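Side-chain contacts in putative phosphomannomutase (Thermus thermophilus, PDB 1TUO), which probably interconverts positional isomers of sugar phosphates by moving the phosphate between hydroxyls, as a magnesium-dependent mutase of the phosphohexose mutase family: residues A[20-23]-A[24-27]; A[37-40]-A[41-45]; A[352-355]-A[356-359]; A[364-367]-A[368-371]. All coordinates share one frame; numbering follows the deposited sequence.

Contact 1 of 4, residues A[20-23]-A[24-27]; sequences RGVI and AREF
Val22, the last residue of strand 19-22, meets the chain that doubles back past it through both of its polar backbone atoms. Its carbonyl oxygen is approached from opposite faces: Arg25 N gives a hydrogen bond at 3.0 Å to Val22 O, closing a type II turn in which Ala24 has a positive phi of 75°, and Phe27 N reaches the same oxygen at 3.0 Å. On the amide side, Val22 N donates to Glu26 OE1 at 2.9 Å, meeting the carboxylate on its syn side but 32° out of plane. A bend at chi2 (102°) brings that carboxylate back to the strand end, where OE1 also lies 3.4 Å from Val22 CB. Both valine methyls sit 3.9 Å from Arg25 NH1, with CG1 over one guanidinium face. With an alanine here these methyls are gone, and the guanidinium would probably be left freer to swing.

One shell out, Ala24 N bonds to Phe27 O at 2.9 Å, and Ile23 and Phe27 form a single beta bridge. Backbone bonds from Gly21 to Leu116 and from Ile23 to Gln114 set this end of the strand beside strand 115-122 in the first alpha/beta/alpha domain, while the Phe27 ring meets Phe64 edge-to-face. Two amides thus share Val22 O and a carboxylate takes up Val22 N, so both polar backbone atoms at the strand end are paired.

Contact 2 of 4, residues A[37-40]-A[41-45]; sequences EAYG and RHLLE
Arg41 runs back along the helix surface to Glu37, one turn earlier, and most of its atoms have a partner there. Its CB lies 3.4 Å from Glu37 O, the carbonyl oxygen that also accepts from Arg41 N. CG, turned beside the backbone N (chi1 -65°), presses to 3.0 Å from Glu37 O, a tight approach. From CG the chain stays extended, so that CD clears this carbonyl and the head arrives beside the carboxylate. NE donates to the anti lone pair of Glu37 OE1 at 3.0 Å, and NH2 to OE1 as well, at 3.1 Å. One oxygen thus accepts a side-on grip lying in the guanidinium plane, with the carboxylate turned 82° from it.

This is an i to i+4 salt bridge on helix 29-45, which touches helices 61-75 and 130-138 and strand 50-55 in the first alpha/beta/alpha domain. Glu37 OE2 is taken by His71 of helix 61-75. A glutamine in place of this glutamate would remove the negative charge, probably leaving the Arg41 guanidinium without its ionic mate and weakening the hold on His71.

On another side of the helix, Leu43 CD1 makes a CH-pi contact with Tyr39, 4.0 Å from the ring centroid and 26° off its normal. The methyl comes nearest Tyr39 CZ, at 3.7 Å. Nearby, His42 NE2 is hydrogen-bonded to Glu132 OE2.

Contact 3 of 4, residues A[352-355]-A[356-359]; sequences SLLL and LESV
Leu355 and Ser358 meet within helix 348-362, a helix of the third alpha/beta/alpha domain that is buried along this stretch, and illustrate how a serine can turn its hydroxyl back onto its own helix. With chi1 at 73°, OG stands between the backbone N and the carbonyl carbon, and from there it donates to Leu355 O at 2.6 Å. Leu355 O also accepts from Val359 N at 3.1 Å, so one carbonyl serves two donors, while Ser358 OG takes a further hydrogen bond from Gln369 NE2 of the next helix.

The leucines split by rotamer. Leu353, Leu354 and Leu355 all carry CG beside the backbone N, whereas Leu356 swings its CG anti to that atom (chi1 -175°), with CD2 4.4 Å from Leu353 CD2. Glu357 is extended beyond CG and lies alongside Leu354, the two pointing the same way. Its buried carboxylate is satisfied by Tyr277 and the salt bridge to Lys281 at OE2, and by Asp169 N at OE1. Where the two side chains run together, Leu354 CD2 lies 4.1 Å from Glu357 OE1.

Contact 4 of 4, residues A[364-367]-A[368-371]; sequences KDLA and EQFK
Asp365 O accepts from Gln369 N at 3.0 Å, and the i to i+4 pattern carries on from Leu366 to Phe370 and from Ala367 to Lys371, so the chain enters helix 366-377 with Asp365 as its N-cap. The aspartate is shaped for that place: chi1 of 65° tucks CG between the backbone N and carbonyl carbon, letting OD1 receive Glu368 N at 2.8 Å, nearly along the C-O axis and with an N-H...O angle of 160°. Its negative charge would probably interact favourably with the positive N-terminal end of the helix dipole.

Glu368, bent at chi2, lays its CG against the Asp365 carboxylate. The two carboxylate planes stand almost at right angles, and a water donates to both, 2.5 Å from Asp365 OD2 and 3.2 Å from Glu368 OE2, which probably eases the proximity of like charges. Lys364 crosses Glu368 at about a right angle, CB to CB 4.0 Å, and its NZ donates at 2.6 Å to a second water that in turn donates to Glu368 O. Gln369, extended beyond CG, sends NE2 back to Lys364 O at 3.1 Å, the acceptor 22° out of the amide plane; this ties the residue before the cap to the first turn.

Leu366 is wedged between Leu355 and Val359 of helix 348-362 and strand 255-259, touching Val257 and Leu259, while Phe370 packs on helix 267-280 and on Phe265 of strand 263-265.

How the contacts relate
From the N terminus, contact 1 closes the turn that ends strand 19-22, and Glu26 O then bonds to Thr31 at the start of helix 29-45, on whose later turns contact 2 lies. The two do not touch, their centres about 22 Å apart. Far along the chain and on the other side of its centre, contact 3 occupies helix 348-362 and contact 4 starts helix 366-377 after a short connection. These two do touch, Val359 CG2 lying 3.8 Å from Leu366 CG. All four are in series, with none nested or crossing: the first pair belongs to the first alpha/beta/alpha domain, whereas 352-359 and 364-371 lie on successive, mutually packed helices leading from the third domain toward the last.

Contact 1 of 4, residues A[20-23]-A[24-27]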
loop_
_atom_site.group_PDB
_atom_site.type_symbol
_atom_site.label_atom_id
_atom_site.label_comp_id
_atom_site.label_asym_id
_atom_site.label_seq_id
_atom_site.Cartn_x
_atom_site.Cartn_y
_atom_site.Cartn_z
ATOM N N ARG A 20 -13.680 -8.812 4.158
ATOM C CA ARG A 20 -13.589 -8.805 2.709
ATOM C C ARG A 20 -14.452 -9.942 2.199
ATOM O O ARG A 20 -14.671 -10.927 2.901
ATOM C CB ARG A 20 -12.140 -9.009 2.259
ATOM C CG ARG A 20 -11.931 -8.862 0.760
ATOM C CD ARG A 20 -10.544 -9.334 0.331
ATOM N NE ARG A 20 -10.371 -10.773 0.531
ATOM C CZ ARG A 20 -9.283 -11.456 0.185
ATOM N NH1 ARG A 20 -8.150 -11.465 0.866
ATOM N NH2 ARG A 20 -9.313 -11.900 -1.074
ATOM N N GLY A 21 -14.955 -9.797 0.982
ATOM C CA GLY A 21 -15.770 -10.847 0.409
ATOM C C GLY A 21 -16.105 -10.506 -1.022
ATOM O O GLY A 21 -15.759 -9.428 -1.508
ATOM N N VAL A 22 -16.761 -11.435 -1.706
ATOM C CA VAL A 22 -17.166 -11.205 -3.080
ATOM C C VAL A 22 -18.501 -10.477 -3.054
ATOM O O VAL A 22 -19.413 -10.850 -2.312
ATOM C CB VAL A 22 -17.301 -12.542 -3.844
ATOM C CG1 VAL A 22 -17.999 -12.320 -5.193
ATOM C CG2 VAL A 22 -15.919 -13.139 -4.050
ATOM N N ILE A 23 -18.597 -9.421 -3.853
ATOM C CA ILE A 23 -19.804 -8.609 -3.949
ATOM C C ILE A 23 -21.018 -9.483 -4.268
ATOM O O ILE A 23 -20.970 -10.305 -5.177
ATOM C CB ILE A 23 -19.611 -7.529 -5.037
ATOM C CG1 ILE A 23 -18.533 -6.541 -4.564
ATOM C CG2 ILE A 23 -20.922 -6.826 -5.341
ATOM C CD1 ILE A 23 -17.898 -5.704 -5.676
ATOM N N ALA A 24 -22.087 -9.305 -3.497
ATOM C CA ALA A 24 -23.332 -10.060 -3.672
ATOM C C ALA A 24 -23.284 -11.508 -3.183
ATOM O O ALA A 24 -24.296 -12.213 -3.244
ATOM C CB ALA A 24 -23.791 -10.015 -5.140
ATOM N N ARG A 25 -22.124 -11.965 -2.718
ATOM C CA ARG A 25 -22.031 -13.319 -2.175
ATOM C C ARG A 25 -21.899 -13.121 -0.670
ATOM O O ARG A 25 -22.904 -13.076 0.042
ATOM C CB ARG A 25 -20.817 -14.068 -2.731
ATOM C CG ARG A 25 -20.738 -15.524 -2.261
ATOM C CD ARG A 25 -19.663 -16.295 -3.016
ATOM N NE ARG A 25 -20.066 -16.563 -4.393
ATOM C CZ ARG A 25 -19.243 -16.529 -5.436
ATOM N NH1 ARG A 25 -17.961 -16.233 -5.263
ATOM N NH2 ARG A 25 -19.703 -16.788 -6.655
ATOM N N GLU A 26 -20.666 -12.971 -0.192
ATOM C CA GLU A 26 -20.442 -12.734 1.232
ATOM C C GLU A 26 -20.566 -11.237 1.537
ATOM O O GLU A 26 -20.976 -10.854 2.632
ATOM C CB GLU A 26 -19.051 -13.217 1.658
ATOM C CG GLU A 26 -18.772 -14.670 1.321
ATOM C CD GLU A 26 -17.903 -14.810 0.095
ATOM O OE1 GLU A 26 -17.911 -13.890 -0.750
ATOM O OE2 GLU A 26 -17.215 -15.844 -0.030
ATOM N N PHE A 27 -20.210 -10.393 0.572
ATOM C CA PHE A 27 -20.284 -8.950 0.787
ATOM C C PHE A 27 -21.588 -8.397 0.228
ATOM O O PHE A 27 -21.669 -8.024 -0.943
ATOM C CB PHE A 27 -19.102 -8.236 0.131
ATOM C CG PHE A 27 -18.823 -6.882 0.725
ATOM C CD1 PHE A 27 -18.029 -6.763 1.859
ATOM C CD2 PHE A 27 -19.408 -5.742 0.195
ATOM C CE1 PHE A 27 -17.828 -5.513 2.461
ATOM C CE2 PHE A 27 -19.215 -4.492 0.788
ATOM C CZ PHE A 27 -18.423 -4.383 1.922
#

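Contact 2 of 4, residues A[37-40]-A[41-45]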
loop_
_atom_site.group_PDB
_atom_site.type_symbol
_atom_site.label_atom_id
_atom_site.label_comp_id
_atom_site.label_asym_id
_atom_site.label_seq_id
_atom_site.Cartn_x
_atom_site.Cartn_y
_atom_site.Cartn_z
ATOM N N GLU A 37 -23.366 -2.044 12.459
ATOM C CA GLU A 37 -23.871 -2.122 13.826
ATOM C C GLU A 37 -22.742 -2.454 14.797
ATOM O O GLU A 37 -22.642 -1.864 15.876
ATOM C CB GLU A 37 -24.959 -3.196 13.929
ATOM C CG GLU A 37 -25.668 -3.225 15.278
ATOM C CD GLU A 37 -26.631 -2.065 15.464
ATOM O OE1 GLU A 37 -27.039 -1.813 16.618
ATOM O OE2 GLU A 37 -26.996 -1.412 14.461
ATOM N N ALA A 38 -21.896 -3.406 14.415
ATOM C CA ALA A 38 -20.775 -3.821 15.251
ATOM C C ALA A 38 -19.815 -2.664 15.474
ATOM O O ALA A 38 -19.391 -2.393 16.594
ATOM C CB ALA A 38 -20.035 -4.971 14.591
ATOM N N TYR A 39 -19.467 -1.991 14.385
ATOM C CA TYR A 39 -18.545 -0.870 14.445
ATOM C C TYR A 39 -19.099 0.296 15.263
ATOM O O TYR A 39 -18.382 0.895 16.069
ATOM C CB TYR A 39 -18.214 -0.412 13.019
ATOM C CG TYR A 39 -17.147 0.650 12.938
ATOM C CD1 TYR A 39 -15.927 0.496 13.603
ATOM C CD2 TYR A 39 -17.339 1.792 12.168
ATOM C CE1 TYR A 39 -14.920 1.461 13.500
ATOM C CE2 TYR A 39 -16.342 2.760 12.057
ATOM C CZ TYR A 39 -15.140 2.589 12.722
ATOM O OH TYR A 39 -14.150 3.541 12.602
ATOM N N GLY A 40 -20.374 0.606 15.064
ATOM C CA GLY A 40 -20.990 1.695 15.801
ATOM C C GLY A 40 -21.037 1.413 17.292
ATOM O O GLY A 40 -20.736 2.291 18.106
ATOM N N ARG A 41 -21.420 0.192 17.653
ATOM C CA ARG A 41 -21.496 -0.190 19.060
ATOM C C ARG A 41 -20.112 -0.069 19.676
ATOM O O ARG A 41 -19.956 0.409 20.804
ATOM C CB ARG A 41 -22.010 -1.628 19.205
ATOM C CG ARG A 41 -23.440 -1.820 18.720
ATOM C CD ARG A 41 -24.018 -3.177 19.116
ATOM N NE ARG A 41 -25.337 -3.390 18.519
ATOM C CZ ARG A 41 -26.168 -4.375 18.848
ATOM N NH1 ARG A 41 -25.829 -5.255 19.781
ATOM N NH2 ARG A 41 -27.344 -4.483 18.242
ATOM N N HIS A 42 -19.106 -0.507 18.929
ATOM C CA HIS A 42 -17.729 -0.439 19.390
ATOM C C HIS A 42 -17.300 1.002 19.663
ATOM O O HIS A 42 -16.691 1.300 20.696
ATOM C CB HIS A 42 -16.795 -1.049 18.348
ATOM C CG HIS A 42 -15.347 -0.776 18.605
ATOM N ND1 HIS A 42 -14.662 -1.326 19.667
ATOM C CD2 HIS A 42 -14.447 -0.034 17.920
ATOM C CE1 HIS A 42 -13.402 -0.935 19.626
ATOM N NE2 HIS A 42 -13.245 -0.149 18.575
ATOM N N LEU A 43 -17.619 1.895 18.738
ATOM C CA LEU A 43 -17.238 3.294 18.891
ATOM C C LEU A 43 -17.995 4.001 20.008
ATOM O O LEU A 43 -17.415 4.806 20.737
ATOM C CB LEU A 43 -17.315 4.108 17.585
ATOM C CG LEU A 43 -16.325 4.025 16.422
ATOM C CD1 LEU A 43 -16.714 4.853 15.195
ATOM C CD2 LEU A 43 -14.842 4.298 16.670
ATOM N N LEU A 44 -19.284 3.710 20.141
ATOM C CA LEU A 44 -20.088 4.342 21.186
ATOM C C LEU A 44 -19.551 3.946 22.558
ATOM O O LEU A 44 -19.545 4.754 23.491
ATOM C CB LEU A 44 -21.553 3.915 21.054
ATOM C CG LEU A 44 -22.331 4.505 19.874
ATOM C CD1 LEU A 44 -23.673 3.805 19.763
ATOM C CD2 LEU A 44 -22.536 6.001 20.079
ATOM N N GLU A 45 -19.096 2.703 22.669
ATOM C CA GLU A 45 -18.552 2.185 23.924
ATOM C C GLU A 45 -17.280 2.932 24.317
ATOM O O GLU A 45 -16.898 2.952 25.487
ATOM C CB GLU A 45 -18.261 0.683 23.779
ATOM C CG GLU A 45 -17.885 -0.046 25.073
ATOM C CD GLU A 45 -16.472 0.252 25.541
ATOM O OE1 GLU A 45 -15.535 0.107 24.725
ATOM O OE2 GLU A 45 -16.293 0.623 26.723
#

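Contact 3 of 4, residues A[352-355]-A[356-359]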
loop_
_atom_site.group_PDB
_atom_site.type_symbol
_atom_site.label_atom_id
_atom_site.label_comp_id
_atom_site.label_asym_id
_atom_site.label_seq_id
_atom_site.Cartn_x
_atom_site.Cartn_y
_atom_site.Cartn_z
ATOM N N SER A 352 4.855 8.043 -4.847
ATOM C CA SER A 352 5.080 8.478 -6.217
ATOM C C SER A 352 5.813 9.814 -6.228
ATOM O O SER A 352 6.776 10.001 -6.974
ATOM C CB SER A 352 3.750 8.621 -6.956
ATOM O OG SER A 352 3.112 7.365 -7.089
ATOM N N LEU A 353 5.357 10.742 -5.393
ATOM C CA LEU A 353 5.974 12.061 -5.333
ATOM C C LEU A 353 7.405 12.030 -4.801
ATOM O O LEU A 353 8.246 12.810 -5.253
ATOM C CB LEU A 353 5.097 13.012 -4.507
ATOM C CG LEU A 353 3.754 13.306 -5.189
ATOM C CD1 LEU A 353 2.803 14.040 -4.247
ATOM C CD2 LEU A 353 4.008 14.126 -6.449
ATOM N N LEU A 354 7.699 11.139 -3.855
ATOM C CA LEU A 354 9.063 11.050 -3.334
ATOM C C LEU A 354 9.981 10.434 -4.388
ATOM O O LEU A 354 11.156 10.798 -4.489
ATOM C CB LEU A 354 9.105 10.229 -2.043
ATOM C CG LEU A 354 8.499 10.930 -0.819
ATOM C CD1 LEU A 354 8.351 9.943 0.325
ATOM C CD2 LEU A 354 9.387 12.105 -0.404
ATOM N N LEU A 355 9.456 9.502 -5.178
ATOM C CA LEU A 355 10.272 8.905 -6.233
ATOM C C LEU A 355 10.635 10.024 -7.202
ATOM O O LEU A 355 11.781 10.156 -7.619
ATOM C CB LEU A 355 9.498 7.807 -6.969
ATOM C CG LEU A 355 9.381 6.511 -6.166
ATOM C CD1 LEU A 355 8.366 5.574 -6.797
ATOM C CD2 LEU A 355 10.760 5.853 -6.086
ATOM N N LEU A 356 9.640 10.837 -7.540
ATOM C CA LEU A 356 9.834 11.966 -8.437
ATOM C C LEU A 356 10.867 12.927 -7.839
ATOM O O LEU A 356 11.761 13.417 -8.543
ATOM C CB LEU A 356 8.493 12.678 -8.657
ATOM C CG LEU A 356 8.437 13.824 -9.669
ATOM C CD1 LEU A 356 8.809 13.323 -11.055
ATOM C CD2 LEU A 356 7.025 14.405 -9.674
ATOM N N GLU A 357 10.754 13.191 -6.539
ATOM C CA GLU A 357 11.701 14.083 -5.871
ATOM C C GLU A 357 13.125 13.525 -5.945
ATOM O O GLU A 357 14.063 14.249 -6.290
ATOM C CB GLU A 357 11.323 14.282 -4.400
ATOM C CG GLU A 357 12.186 15.335 -3.683
ATOM C CD GLU A 357 11.908 15.423 -2.193
ATOM O OE1 GLU A 357 10.751 15.696 -1.814
ATOM O OE2 GLU A 357 12.851 15.224 -1.396
ATOM N N SER A 358 13.281 12.240 -5.624
ATOM C CA SER A 358 14.599 11.599 -5.638
ATOM C C SER A 358 15.302 11.736 -6.985
ATOM O O SER A 358 16.499 12.024 -7.044
ATOM C CB SER A 358 14.489 10.104 -5.287
ATOM O OG SER A 358 13.914 9.360 -6.350
ATOM N N VAL A 359 14.563 11.528 -8.066
ATOM C CA VAL A 359 15.153 11.626 -9.392
ATOM C C VAL A 359 15.620 13.051 -9.674
ATOM O O VAL A 359 16.722 13.265 -10.180
ATOM C CB VAL A 359 14.154 11.176 -10.474
ATOM C CG1 VAL A 359 14.735 11.420 -11.860
ATOM C CG2 VAL A 359 13.842 9.687 -10.290
#

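Contact 4 of 4, residues A[364-367]-A[368-371]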
loop_
_atom_site.group_PDB
_atom_site.type_symbol
_atom_site.label_atom_id
_atom_site.label_comp_id
_atom_site.label_asym_id
_atom_site.label_seq_id
_atom_site.Cartn_x
_atom_site.Cartn_y
_atom_site.Cartn_z
ATOM N N LYS A 364 19.722 11.484 -10.964
ATOM C CA LYS A 364 19.896 10.130 -11.475
ATOM C C LYS A 364 18.526 9.479 -11.601
ATOM O O LYS A 364 17.688 9.620 -10.706
ATOM C CB LYS A 364 20.773 9.311 -10.518
ATOM C CG LYS A 364 22.156 9.914 -10.298
ATOM C CD LYS A 364 22.958 9.193 -9.227
ATOM C CE LYS A 364 23.441 7.831 -9.688
ATOM N NZ LYS A 364 24.500 7.306 -8.773
ATOM N N ASP A 365 18.280 8.789 -12.710
ATOM C CA ASP A 365 16.989 8.135 -12.865
ATOM C C ASP A 365 16.927 6.999 -11.852
ATOM O O ASP A 365 17.928 6.671 -11.216
ATOM C CB ASP A 365 16.767 7.629 -14.299
ATOM C CG ASP A 365 17.733 6.536 -14.710
ATOM O OD1 ASP A 365 17.895 5.562 -13.960
ATOM O OD2 ASP A 365 18.317 6.647 -15.808
ATOM N N LEU A 366 15.755 6.403 -11.685
ATOM C CA LEU A 366 15.595 5.340 -10.701
ATOM C C LEU A 366 16.518 4.138 -10.872
ATOM O O LEU A 366 17.008 3.580 -9.886
ATOM C CB LEU A 366 14.130 4.889 -10.673
ATOM C CG LEU A 366 13.183 5.986 -10.172
ATOM C CD1 LEU A 366 11.741 5.542 -10.369
ATOM C CD2 LEU A 366 13.465 6.289 -8.699
ATOM N N ALA A 367 16.751 3.743 -12.116
ATOM C CA ALA A 367 17.615 2.607 -12.400
ATOM C C ALA A 367 19.019 2.904 -11.897
ATOM O O ALA A 367 19.670 2.047 -11.301
ATOM C CB ALA A 367 17.630 2.320 -13.904
ATOM N N GLU A 368 19.480 4.130 -12.123
ATOM C CA GLU A 368 20.813 4.514 -11.674
ATOM C C GLU A 368 20.874 4.636 -10.155
ATOM O O GLU A 368 21.897 4.321 -9.544
ATOM C CB GLU A 368 21.247 5.824 -12.336
ATOM C CG GLU A 368 21.452 5.692 -13.839
ATOM C CD GLU A 368 22.403 4.555 -14.198
ATOM O OE1 GLU A 368 23.589 4.613 -13.803
ATOM O OE2 GLU A 368 21.962 3.597 -14.872
ATOM N N GLN A 369 19.786 5.083 -9.539
ATOM C CA GLN A 369 19.781 5.193 -8.088
ATOM C C GLN A 369 19.870 3.802 -7.477
ATOM O O GLN A 369 20.569 3.593 -6.488
ATOM C CB GLN A 369 18.513 5.893 -7.586
ATOM C CG GLN A 369 18.469 7.387 -7.867
ATOM C CD GLN A 369 17.258 8.054 -7.231
ATOM O OE1 GLN A 369 17.081 8.001 -6.019
ATOM N NE2 GLN A 369 16.419 8.679 -8.053
ATOM N N PHE A 370 19.169 2.839 -8.070
ATOM C CA PHE A 370 19.219 1.497 -7.525
ATOM C C PHE A 370 20.599 0.874 -7.726
ATOM O O PHE A 370 21.050 0.095 -6.891
ATOM C CB PHE A 370 18.146 0.602 -8.144
ATOM C CG PHE A 370 18.064 -0.744 -7.491
ATOM C CD1 PHE A 370 17.685 -0.855 -6.156
ATOM C CD2 PHE A 370 18.449 -1.889 -8.178
ATOM C CE1 PHE A 370 17.696 -2.085 -5.512
ATOM C CE2 PHE A 370 18.465 -3.125 -7.547
ATOM C CZ PHE A 370 18.091 -3.226 -6.212
ATOM N N LYS A 371 21.269 1.222 -8.824
ATOM C CA LYS A 371 22.612 0.700 -9.091
ATOM C C LYS A 371 23.528 1.166 -7.961
ATOM O O LYS A 371 24.461 0.465 -7.572
ATOM C CB LYS A 371 23.140 1.232 -10.426
ATOM C CG LYS A 371 22.340 0.796 -11.642
ATOM C CD LYS A 371 22.458 -0.693 -11.901
ATOM C CE LYS A 371 21.665 -1.092 -13.142
ATOM N NZ LYS A 371 21.798 -2.545 -13.462
HETATM O O HOH W 1 24.553 4.958 -9.795
HETATM O O HOH W 2 19.623 4.761 -16.729
#